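Local structure of PatF (Prochloron didemni, 4BG2) at residues Thr31-Leu36 with Leu180-Arg185; Lys89-Ser92 with Arg97-Arg100; Phe103-Ala108 with Leu154-Gly159; Val123-Gly126 with Asp131-Val134. The protein belongs to the cyanobactin prenyltransferase family of patellamide biosynthesis and is probably related to enzymes that attach prenyl groups to peptides. All blocks are in the same frame, centred on the assembly; numbering follows the deposited sequence.

Interaction 1: residues Thr31-Leu36 with Leu180-Arg185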
loop_
_atom_site.group_PDB
_atom_site.type_symbol
_atom_site.label_atom_id
_atom_site.label_comp_id
_atom_site.label_asym_id
_atom_site.label_seq_id
_atom_site.Cartn_x
_atom_site.Cartn_y
_atom_site.Cartn_z
ATOM N N THR A 31 10.233 -17.029 -3.387
ATOM C CA THR A 31 9.211 -17.954 -2.940
ATOM C C THR A 31 7.856 -17.582 -3.559
ATOM O O THR A 31 7.581 -16.410 -3.812
ATOM C CB THR A 31 9.115 -17.868 -1.399
ATOM O OG1 THR A 31 10.418 -18.107 -0.845
ATOM C CG2 THR A 31 8.130 -18.863 -0.819
ATOM N N PHE A 32 7.034 -18.591 -3.808
ATOM C CA PHE A 32 5.639 -18.400 -4.156
ATOM C C PHE A 32 5.049 -17.313 -3.266
ATOM O O PHE A 32 5.245 -17.360 -2.050
ATOM C CB PHE A 32 4.861 -19.700 -3.929
ATOM C CG PHE A 32 3.444 -19.626 -4.366
ATOM C CD1 PHE A 32 2.450 -19.181 -3.505
ATOM C CD2 PHE A 32 3.108 -19.964 -5.660
ATOM C CE1 PHE A 32 1.131 -19.073 -3.937
ATOM C CE2 PHE A 32 1.797 -19.873 -6.095
ATOM C CZ PHE A 32 0.806 -19.428 -5.236
ATOM N N PRO A 33 4.304 -16.349 -3.844
ATOM C CA PRO A 33 3.863 -16.173 -5.220
ATOM C C PRO A 33 4.668 -15.151 -6.038
ATOM O O PRO A 33 4.169 -14.627 -7.050
ATOM C CB PRO A 33 2.453 -15.645 -5.029
ATOM C CG PRO A 33 2.616 -14.735 -3.846
ATOM C CD PRO A 33 3.693 -15.327 -2.978
ATOM N N LEU A 34 5.916 -14.924 -5.667
ATOM C CA LEU A 34 6.711 -13.893 -6.326
ATOM C C LEU A 34 6.971 -14.108 -7.818
ATOM O O LEU A 34 6.766 -13.185 -8.602
ATOM C CB LEU A 34 8.006 -13.674 -5.560
ATOM C CG LEU A 34 8.835 -12.422 -5.831
ATOM C CD1 LEU A 34 7.991 -11.210 -6.223
ATOM C CD2 LEU A 34 9.653 -12.118 -4.571
ATOM N N PRO A 35 7.399 -15.308 -8.234
ATOM C CA PRO A 35 7.468 -15.523 -9.693
ATOM C C PRO A 35 6.178 -15.236 -10.451
ATOM O O PRO A 35 6.212 -14.581 -11.495
ATOM C CB PRO A 35 7.852 -17.006 -9.818
ATOM C CG PRO A 35 8.589 -17.307 -8.561
ATOM C CD PRO A 35 7.940 -16.462 -7.484
ATOM N N LEU A 36 5.047 -15.722 -9.942
ATOM C CA LEU A 36 3.732 -15.426 -10.541
ATOM C C LEU A 36 3.455 -13.916 -10.578
ATOM O O LEU A 36 2.910 -13.400 -11.555
ATOM C CB LEU A 36 2.600 -16.091 -9.747
ATOM C CG LEU A 36 2.249 -17.554 -10.018
ATOM C CD1 LEU A 36 1.265 -18.041 -8.965
ATOM C CD2 LEU A 36 1.656 -17.695 -11.415
ATOM N N LEU A 180 -5.496 -10.286 1.511
ATOM C CA LEU A 180 -5.978 -11.656 1.452
ATOM C C LEU A 180 -4.875 -12.627 1.760
ATOM O O LEU A 180 -4.052 -12.928 0.903
ATOM C CB LEU A 180 -6.558 -11.948 0.067
ATOM C CG LEU A 180 -7.790 -11.118 -0.341
ATOM C CD1 LEU A 180 -7.426 -9.677 -0.632
ATOM C CD2 LEU A 180 -8.434 -11.713 -1.578
ATOM N N PHE A 181 -4.865 -13.128 2.988
ATOM C CA PHE A 181 -3.844 -14.044 3.425
ATOM C C PHE A 181 -4.117 -15.455 2.910
ATOM O O PHE A 181 -5.277 -15.862 2.717
ATOM C CB PHE A 181 -3.735 -14.043 4.936
ATOM C CG PHE A 181 -3.255 -12.743 5.518
ATOM C CD1 PHE A 181 -1.896 -12.477 5.628
ATOM C CD2 PHE A 181 -4.154 -11.803 6.009
ATOM C CE1 PHE A 181 -1.442 -11.307 6.212
ATOM C CE2 PHE A 181 -3.706 -10.628 6.595
ATOM C CZ PHE A 181 -2.343 -10.376 6.688
ATOM N N PHE A 182 -3.042 -16.216 2.752
ATOM C CA PHE A 182 -3.124 -17.537 2.136
ATOM C C PHE A 182 -3.622 -18.630 3.084
ATOM O O PHE A 182 -3.838 -19.744 2.657
ATOM C CB PHE A 182 -1.780 -17.934 1.535
ATOM C CG PHE A 182 -1.306 -17.024 0.446
ATOM C CD1 PHE A 182 -2.151 -16.104 -0.139
ATOM C CD2 PHE A 182 -0.021 -17.114 -0.015
ATOM C CE1 PHE A 182 -1.716 -15.263 -1.139
ATOM C CE2 PHE A 182 0.421 -16.302 -1.036
ATOM C CZ PHE A 182 -0.427 -15.366 -1.599
ATOM N N ASP A 183 -3.851 -18.295 4.349
ATOM C CA ASP A 183 -4.545 -19.193 5.270
ATOM C C ASP A 183 -6.046 -18.931 5.366
ATOM O O ASP A 183 -6.722 -19.518 6.213
ATOM C CB ASP A 183 -3.941 -19.079 6.670
ATOM C CG ASP A 183 -4.105 -17.712 7.272
ATOM O OD1 ASP A 183 -4.596 -16.770 6.585
ATOM O OD2 ASP A 183 -3.704 -17.551 8.451
ATOM N N GLY A 184 -6.579 -18.049 4.533
ATOM C CA GLY A 184 -8.016 -17.789 4.522
ATOM C C GLY A 184 -8.433 -16.536 5.300
ATOM O O GLY A 184 -9.568 -16.121 5.208
ATOM N N ARG A 185 -7.517 -15.899 6.026
ATOM C CA ARG A 185 -7.830 -14.607 6.656
ATOM C C ARG A 185 -7.838 -13.484 5.636
ATOM O O ARG A 185 -7.025 -13.448 4.719
ATOM C CB ARG A 185 -6.816 -14.256 7.711
ATOM C CG ARG A 185 -6.988 -15.001 9.010
ATOM C CD ARG A 185 -5.909 -14.549 9.987
ATOM N NE ARG A 185 -4.601 -14.937 9.481
ATOM C CZ ARG A 185 -3.577 -14.119 9.260
ATOM N NH1 ARG A 185 -3.644 -12.825 9.533
ATOM N NH2 ARG A 185 -2.462 -14.625 8.763
#
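A chi1 of -175° sets CG of F32 opposite the backbone N, while in F182 a chi1 of -62° sets CG opposite the carbonyl carbon; these rotations bring the two rings to the same proline, P33. The contact lies at the rim of the closed antiparallel barrel that marks the prenyltransferase (PT) fold. F182 stands in the type I turn F181-G184 that links strands 173-181 and 186-194, and P33 is the N-cap residue of helix 34-42. P33 CG meets the F182 ring at its edge, near the ring plane, 3.8 Å from F182 CZ. F32 CE1 reaches F182 CE2 at 4.1 Å. The peptide bond between F32 and P33 is cis, and the F32 ring lies with one face over CB of P33, so the proline packs against both aromatics. Apolar rings suit this place, which I90 and I98 also help to fill. In the turn, G184 has a positive phi, which calls for glycine because a CB would crowd the carbonyl O before it. D183 forms an Asx turn, its OD1 accepting from R185 N at 3.1 Å while its OD2 forms a salt bridge with R185 NE at 2.9 Å.

Interaction 2: residues Lys89-Ser92 with Arg97-Arg100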
loop_
_atom_site.group_PDB
_atom_site.type_symbol
_atom_site.label_atom_id
_atom_site.label_comp_id
_atom_site.label_asym_id
_atom_site.label_seq_id
_atom_site.Cartn_x
_atom_site.Cartn_y
_atom_site.Cartn_z
ATOM N N LYS A 89 -4.704 -17.434 -10.293
ATOM C CA LYS A 89 -3.435 -18.161 -10.265
ATOM C C LYS A 89 -3.022 -18.583 -8.835
ATOM O O LYS A 89 -2.592 -19.709 -8.604
ATOM C CB LYS A 89 -2.339 -17.352 -10.966
ATOM C CG LYS A 89 -2.699 -17.072 -12.421
ATOM C CD LYS A 89 -1.539 -17.092 -13.403
ATOM C CE LYS A 89 -2.004 -17.667 -14.734
ATOM N NZ LYS A 89 -0.822 -17.906 -15.599
ATOM N N ILE A 90 -3.236 -17.725 -7.860
ATOM C CA ILE A 90 -2.813 -18.028 -6.494
ATOM C C ILE A 90 -3.703 -19.085 -5.837
ATOM O O ILE A 90 -3.216 -19.966 -5.135
ATOM C CB ILE A 90 -2.721 -16.731 -5.671
ATOM C CG1 ILE A 90 -1.518 -15.927 -6.181
ATOM C CG2 ILE A 90 -2.584 -17.017 -4.181
ATOM C CD1 ILE A 90 -1.514 -14.482 -5.771
ATOM N N ASP A 91 -5.002 -18.983 -6.055
ATOM C CA ASP A 91 -5.950 -19.886 -5.410
ATOM C C ASP A 91 -5.690 -21.325 -5.833
ATOM O O ASP A 91 -5.733 -22.236 -4.998
ATOM C CB ASP A 91 -7.391 -19.488 -5.730
ATOM C CG ASP A 91 -8.245 -19.338 -4.484
ATOM O OD1 ASP A 91 -8.091 -20.133 -3.526
ATOM O OD2 ASP A 91 -9.101 -18.428 -4.473
ATOM N N SER A 92 -5.366 -21.524 -7.111
ATOM C CA SER A 92 -5.106 -22.857 -7.622
ATOM C C SER A 92 -3.844 -23.526 -7.054
ATOM O O SER A 92 -3.581 -24.692 -7.352
ATOM C CB SER A 92 -5.053 -22.858 -9.152
ATOM O OG SER A 92 -4.310 -21.786 -9.651
ATOM N N ARG A 97 -5.339 -20.842 0.527
ATOM C CA ARG A 97 -6.748 -20.614 0.638
ATOM C C ARG A 97 -6.941 -19.102 0.706
ATOM O O ARG A 97 -6.243 -18.404 1.467
ATOM C CB ARG A 97 -7.270 -21.308 1.881
ATOM C CG ARG A 97 -8.756 -21.167 2.072
ATOM C CD ARG A 97 -9.253 -22.230 3.025
ATOM N NE ARG A 97 -10.635 -22.012 3.414
ATOM C CZ ARG A 97 -11.385 -22.942 3.991
ATOM N NH1 ARG A 97 -10.889 -24.151 4.235
ATOM N NH2 ARG A 97 -12.637 -22.660 4.321
ATOM N N ILE A 98 -7.837 -18.599 -0.138
ATOM C CA ILE A 98 -8.054 -17.183 -0.263
ATOM C C ILE A 98 -9.532 -16.877 -0.044
ATOM O O ILE A 98 -10.376 -17.371 -0.771
ATOM C CB ILE A 98 -7.648 -16.698 -1.680
ATOM C CG1 ILE A 98 -6.150 -16.839 -1.909
ATOM C CG2 ILE A 98 -8.047 -15.254 -1.897
ATOM C CD1 ILE A 98 -5.302 -15.940 -1.045
ATOM N N ASN A 99 -9.829 -16.025 0.929
ATOM C CA ASN A 99 -11.177 -15.515 1.098
ATOM C C ASN A 99 -11.301 -14.201 0.374
ATOM O O ASN A 99 -10.862 -13.145 0.881
ATOM C CB ASN A 99 -11.541 -15.348 2.572
ATOM C CG ASN A 99 -13.002 -14.979 2.773
ATOM O OD1 ASN A 99 -13.699 -14.575 1.846
ATOM N ND2 ASN A 99 -13.466 -15.121 3.989
ATOM N N ARG A 100 -11.912 -14.255 -0.808
ATOM C CA ARG A 100 -12.054 -13.067 -1.631
ATOM C C ARG A 100 -13.437 -12.407 -1.537
ATOM O O ARG A 100 -13.728 -11.518 -2.300
ATOM C CB ARG A 100 -11.681 -13.369 -3.095
ATOM C CG ARG A 100 -12.414 -14.502 -3.805
ATOM C CD ARG A 100 -12.070 -14.492 -5.285
ATOM N NE ARG A 100 -11.085 -15.509 -5.599
ATOM C CZ ARG A 100 -10.560 -15.747 -6.802
ATOM N NH1 ARG A 100 -10.884 -15.030 -7.872
ATOM N NH2 ARG A 100 -9.672 -16.727 -6.919
#
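R100 and D91 form the salt bridge of this contact: R100 NH2 lies 3.0 Å from D91 OD2, and its N-H points almost straight at that oxygen (174°). The bond uses the anti lone pair of OD2, on the side away from OD1, and the carboxylate and guanidinium planes are only 12° apart. One nitrogen meets one oxygen at the guanidinium edge, rather than two meeting two. R100 gets there by a bend at chi3 (101°), which turns the guanidinium back toward helix 79-91, where NH1 makes a second salt bridge with OD1 of D88. The carboxylate also leans on aliphatic carbon, with D91 OD2 3.6 Å from I98 CB. Deeper in, I90 CG2 and I98 CG1 come within 4.2 Å. Both branched isoleucines suit this inner side, where F182 packs on each of them; I98 also touches L180, and I90 touches P33. R97 has its CB pointing away and offers its backbone N to F182. The contact folds the connection between helices 79-91 and 101-110 back on itself, since D91 ends the first helix and R100 is the N-cap residue of the second. Held between the acids D88 and D91, the guanidinium is likely to stay protonated, and its charge would ease the placing of a carboxylate near a helix C-terminus, where the helix dipole disfavours negative charge.

Interaction 3: residues Phe103-Ala108 with Leu154-Gly159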
loop_
_atom_site.group_PDB
_atom_site.type_symbol
_atom_site.label_atom_id
_atom_site.label_comp_id
_atom_site.label_asym_id
_atom_site.label_seq_id
_atom_site.Cartn_x
_atom_site.Cartn_y
_atom_site.Cartn_z
ATOM N N PHE A 103 -13.455 -8.323 -1.211
ATOM C CA PHE A 103 -13.020 -7.718 -2.476
ATOM C C PHE A 103 -14.024 -7.937 -3.639
ATOM O O PHE A 103 -14.324 -7.007 -4.397
ATOM C CB PHE A 103 -11.643 -8.244 -2.880
ATOM C CG PHE A 103 -11.097 -7.593 -4.104
ATOM C CD1 PHE A 103 -10.649 -6.278 -4.060
ATOM C CD2 PHE A 103 -11.027 -8.278 -5.303
ATOM C CE1 PHE A 103 -10.168 -5.644 -5.187
ATOM C CE2 PHE A 103 -10.544 -7.652 -6.436
ATOM C CZ PHE A 103 -10.111 -6.333 -6.378
ATOM N N ASP A 104 -14.528 -9.161 -3.777
ATOM C CA ASP A 104 -15.543 -9.441 -4.794
ATOM C C ASP A 104 -16.807 -8.590 -4.614
ATOM O O ASP A 104 -17.332 -8.055 -5.572
ATOM C CB ASP A 104 -15.950 -10.910 -4.780
ATOM C CG ASP A 104 -14.903 -11.804 -5.358
ATOM O OD1 ASP A 104 -14.028 -11.306 -6.108
ATOM O OD2 ASP A 104 -14.956 -13.019 -5.075
ATOM N N ARG A 105 -17.267 -8.450 -3.382
ATOM C CA ARG A 105 -18.454 -7.649 -3.116
ATOM C C ARG A 105 -18.192 -6.165 -3.392
ATOM O O ARG A 105 -19.055 -5.474 -3.940
ATOM C CB ARG A 105 -18.953 -7.875 -1.698
ATOM C CG ARG A 105 -19.648 -9.218 -1.536
ATOM C CD ARG A 105 -19.682 -9.671 -0.091
ATOM N NE ARG A 105 -20.526 -8.814 0.737
ATOM C CZ ARG A 105 -20.567 -8.834 2.072
ATOM N NH1 ARG A 105 -19.798 -9.655 2.783
ATOM N NH2 ARG A 105 -21.373 -8.001 2.706
ATOM N N PHE A 106 -17.001 -5.670 -3.083
ATOM C CA PHE A 106 -16.710 -4.259 -3.338
ATOM C C PHE A 106 -16.612 -4.026 -4.836
ATOM O O PHE A 106 -17.175 -3.049 -5.368
ATOM C CB PHE A 106 -15.428 -3.794 -2.638
ATOM C CG PHE A 106 -15.152 -2.334 -2.841
ATOM C CD1 PHE A 106 -14.544 -1.896 -3.980
ATOM C CD2 PHE A 106 -15.551 -1.410 -1.902
ATOM C CE1 PHE A 106 -14.309 -0.556 -4.188
ATOM C CE2 PHE A 106 -15.316 -0.063 -2.102
ATOM C CZ PHE A 106 -14.699 0.361 -3.249
ATOM N N ALA A 107 -15.935 -4.944 -5.526
ATOM C CA ALA A 107 -15.763 -4.856 -6.969
ATOM C C ALA A 107 -17.108 -4.920 -7.681
ATOM O O ALA A 107 -17.372 -4.107 -8.564
ATOM C CB ALA A 107 -14.852 -5.941 -7.490
ATOM N N ALA A 108 -17.936 -5.886 -7.297
ATOM C CA ALA A 108 -19.285 -6.016 -7.838
ATOM C C ALA A 108 -20.059 -4.735 -7.591
ATOM O O ALA A 108 -20.653 -4.190 -8.506
ATOM C CB ALA A 108 -20.010 -7.200 -7.202
ATOM N N LEU A 154 -16.708 0.146 4.796
ATOM C CA LEU A 154 -16.973 0.146 6.234
ATOM C C LEU A 154 -17.869 -1.027 6.642
ATOM O O LEU A 154 -17.643 -1.662 7.662
ATOM C CB LEU A 154 -17.641 1.470 6.635
ATOM C CG LEU A 154 -17.500 1.996 8.050
ATOM C CD1 LEU A 154 -16.056 2.206 8.460
ATOM C CD2 LEU A 154 -18.270 3.309 8.158
ATOM N N VAL A 155 -18.891 -1.296 5.846
ATOM C CA VAL A 155 -19.750 -2.466 6.056
ATOM C C VAL A 155 -18.970 -3.772 5.944
ATOM O O VAL A 155 -19.113 -4.651 6.777
ATOM C CB VAL A 155 -20.901 -2.497 5.027
ATOM C CG1 VAL A 155 -21.557 -3.874 4.969
ATOM C CG2 VAL A 155 -21.918 -1.421 5.360
ATOM N N LEU A 156 -18.141 -3.896 4.914
ATOM C CA LEU A 156 -17.333 -5.108 4.739
ATOM C C LEU A 156 -16.306 -5.245 5.851
ATOM O O LEU A 156 -15.982 -6.354 6.255
ATOM C CB LEU A 156 -16.636 -5.106 3.372
ATOM C CG LEU A 156 -17.563 -5.039 2.157
ATOM C CD1 LEU A 156 -16.770 -4.919 0.867
ATOM C CD2 LEU A 156 -18.501 -6.247 2.141
ATOM N N ASP A 157 -15.791 -4.120 6.351
ATOM C CA ASP A 157 -14.858 -4.153 7.475
ATOM C C ASP A 157 -15.602 -4.570 8.732
ATOM O O ASP A 157 -15.098 -5.368 9.516
ATOM C CB ASP A 157 -14.222 -2.782 7.682
ATOM C CG ASP A 157 -13.431 -2.686 8.964
ATOM O OD1 ASP A 157 -12.388 -3.380 9.091
ATOM O OD2 ASP A 157 -13.827 -1.884 9.846
ATOM N N GLY A 158 -16.786 -3.996 8.931
ATOM C CA GLY A 158 -17.625 -4.303 10.082
ATOM C C GLY A 158 -17.078 -3.866 11.433
ATOM O O GLY A 158 -17.531 -4.345 12.461
ATOM N N GLY A 159 -16.102 -2.969 11.446
ATOM C CA GLY A 159 -15.595 -2.410 12.694
ATOM C C GLY A 159 -16.619 -1.454 13.262
ATOM O O GLY A 159 -17.536 -1.053 12.569
#
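L156 sets its CD2 methyl over the centre of one face of the R105 guanidinium, 3.3 Å from R105 CZ, a tight apolar-on-flat contact. The arginine reaches across by a bend at chi3 (67°), so that the methyl stands over the flat group, with NE, NH1 and NH2 all within 3.7 Å of it, while their N-H groups stay in the plane and point outward. An arginine fits here because R105 lies at the surface: its flat group can shelter a leucine without burying its charge. The other methyl takes the inner side, L156 CD1 packing 3.9 Å from F106 CB. With chi1 at -59°, CG of L156 sits opposite the carbonyl carbon, and the fork of the side chain straddles these two consecutive residues of helix 101-110. With an alanine in place of L156, both methyls would be gone, which would probably leave a gap beside F106 and the guanidinium free to swing. Just beyond L156, helix 147-157 gives way to G158, whose positive phi favours glycine. D157 OD2 accepts from G159 N at 3.0 Å, an Asx turn, while its OD1 bonds to K236 N and S235 OG. Helix 101-110 packs on helix 79-91, through A107 on L80 and F84, and on strand 133-140, through F106 on I138; helix 147-157 rests through L154 on helix 163-172 and on L190 of strand 186-194.

Interaction 4: residues Val123-Gly126 with Asp131-Val134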
loop_
_atom_site.group_PDB
_atom_site.type_symbol
_atom_site.label_atom_id
_atom_site.label_comp_id
_atom_site.label_asym_id
_atom_site.label_seq_id
_atom_site.Cartn_x
_atom_site.Cartn_y
_atom_site.Cartn_z
ATOM N N VAL A 123 1.611 -8.238 -3.732
ATOM C CA VAL A 123 1.842 -9.392 -2.906
ATOM C C VAL A 123 2.751 -8.997 -1.748
ATOM O O VAL A 123 3.704 -8.227 -1.929
ATOM C CB VAL A 123 2.511 -10.565 -3.666
ATOM C CG1 VAL A 123 1.551 -11.163 -4.657
ATOM C CG2 VAL A 123 3.809 -10.157 -4.351
ATOM N N HIS A 124 2.477 -9.572 -0.591
ATOM C CA HIS A 124 3.354 -9.496 0.564
ATOM C C HIS A 124 3.735 -10.908 0.988
ATOM O O HIS A 124 2.902 -11.669 1.504
ATOM C CB HIS A 124 2.674 -8.770 1.740
ATOM C CG HIS A 124 2.255 -7.360 1.430
ATOM N ND1 HIS A 124 1.390 -6.656 2.235
ATOM C CD2 HIS A 124 2.579 -6.528 0.416
ATOM C CE1 HIS A 124 1.217 -5.441 1.748
ATOM N NE2 HIS A 124 1.899 -5.351 0.620
ATOM N N LEU A 125 5.002 -11.245 0.779
ATOM C CA LEU A 125 5.587 -12.498 1.245
ATOM C C LEU A 125 5.738 -12.441 2.765
ATOM O O LEU A 125 6.258 -11.476 3.274
ATOM C CB LEU A 125 6.990 -12.683 0.631
ATOM C CG LEU A 125 7.541 -14.036 0.203
ATOM C CD1 LEU A 125 6.438 -14.941 -0.319
ATOM C CD2 LEU A 125 8.640 -13.859 -0.850
ATOM N N GLY A 126 5.272 -13.472 3.473
ATOM C CA GLY A 126 5.521 -13.613 4.901
ATOM C C GLY A 126 6.642 -14.596 5.150
ATOM O O GLY A 126 7.253 -15.106 4.208
ATOM N N ASP A 131 1.340 -17.065 5.976
ATOM C CA ASP A 131 1.416 -15.648 6.345
ATOM C C ASP A 131 1.555 -14.705 5.166
ATOM O O ASP A 131 1.616 -13.511 5.363
ATOM C CB ASP A 131 2.623 -15.365 7.234
ATOM C CG ASP A 131 2.445 -15.837 8.634
ATOM O OD1 ASP A 131 1.412 -16.482 8.930
ATOM O OD2 ASP A 131 3.360 -15.559 9.449
ATOM N N SER A 132 1.672 -15.227 3.950
ATOM C CA SER A 132 1.815 -14.385 2.787
ATOM C C SER A 132 0.453 -13.946 2.337
ATOM O O SER A 132 -0.541 -14.522 2.748
ATOM C CB SER A 132 2.572 -15.141 1.689
ATOM O OG SER A 132 3.890 -15.413 2.159
ATOM N N SER A 133 0.391 -12.902 1.530
ATOM C CA SER A 133 -0.886 -12.360 1.147
ATOM C C SER A 133 -0.853 -11.754 -0.230
ATOM O O SER A 133 0.219 -11.419 -0.764
ATOM C CB SER A 133 -1.320 -11.278 2.173
ATOM O OG SER A 133 -0.408 -10.182 2.127
ATOM N N VAL A 134 -2.046 -11.588 -0.795
ATOM C CA VAL A 134 -2.262 -10.685 -1.921
ATOM C C VAL A 134 -2.793 -9.378 -1.307
ATOM O O VAL A 134 -3.595 -9.397 -0.356
ATOM C CB VAL A 134 -3.258 -11.265 -2.946
ATOM C CG1 VAL A 134 -3.672 -10.219 -3.964
ATOM C CG2 VAL A 134 -2.624 -12.418 -3.675
HETATM O O HOH W 1 2.047 -10.974 4.426
#
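S132 turns its hydroxyl to the backbone of the partner segment: with chi1 at -64°, OG lies beside its own N and accepts the N-H of G126 at 2.7 Å, an almost straight bond (177°). L125 CD1 rests 3.6 Å from S132 OG, and the hydroxyl also has a weak bond to K128 O in the intervening turn. An alanine at S132 would lack that oxygen, and the G126 N-H would probably lose its partner where the strands leave regular pairing. G126 suits its place because a side chain there would clash with D131 CB. Further in, H124 and S133 form a hydrogen-bonded pair, H124 N to S133 O at 2.9 Å and S133 N to H124 O at 2.8 Å. A water donates to H124 O and to D131 O, the latter 2.7 Å from the water oxygen. The side chains of this pair share one face: S133, with chi1 at 65°, holds OG 3.4 Å from H124 CB, and both S133 OG and H124 ND1 bond to OE2 of E179, while H124 NE2 bonds to E67. V123 and V134, a non-hydrogen-bonded pair, take the other face, where V123 CG1 and V134 CG2 are 4.5 Å apart; V123 touches P33 and V134 packs on L87 and I90. Polar groups on one face and valines on the other are consistent with a PT-barrel hairpin, its polar face inward.

Interactions 1, 2 and 4 form one cluster at the end of the barrel, with the centres of 1 and 4 about 5 Å apart and those of 1 and 2 about 8 Å. F182 joins all three: its O lies 2.8 Å from R97 N and its N lies 3.0 Å from S132 O, both probable hydrogen bonds. Helix 79-91 closes the group, as I90 CD1 packs on V134 CG2 between interactions 2 and 4. Interaction 3 stands apart, its centre about 17 Å from that of interaction 2, although helix 101-110 continues directly from R100. It joins two outer helices, whereas interaction 4 lies within the barrel wall.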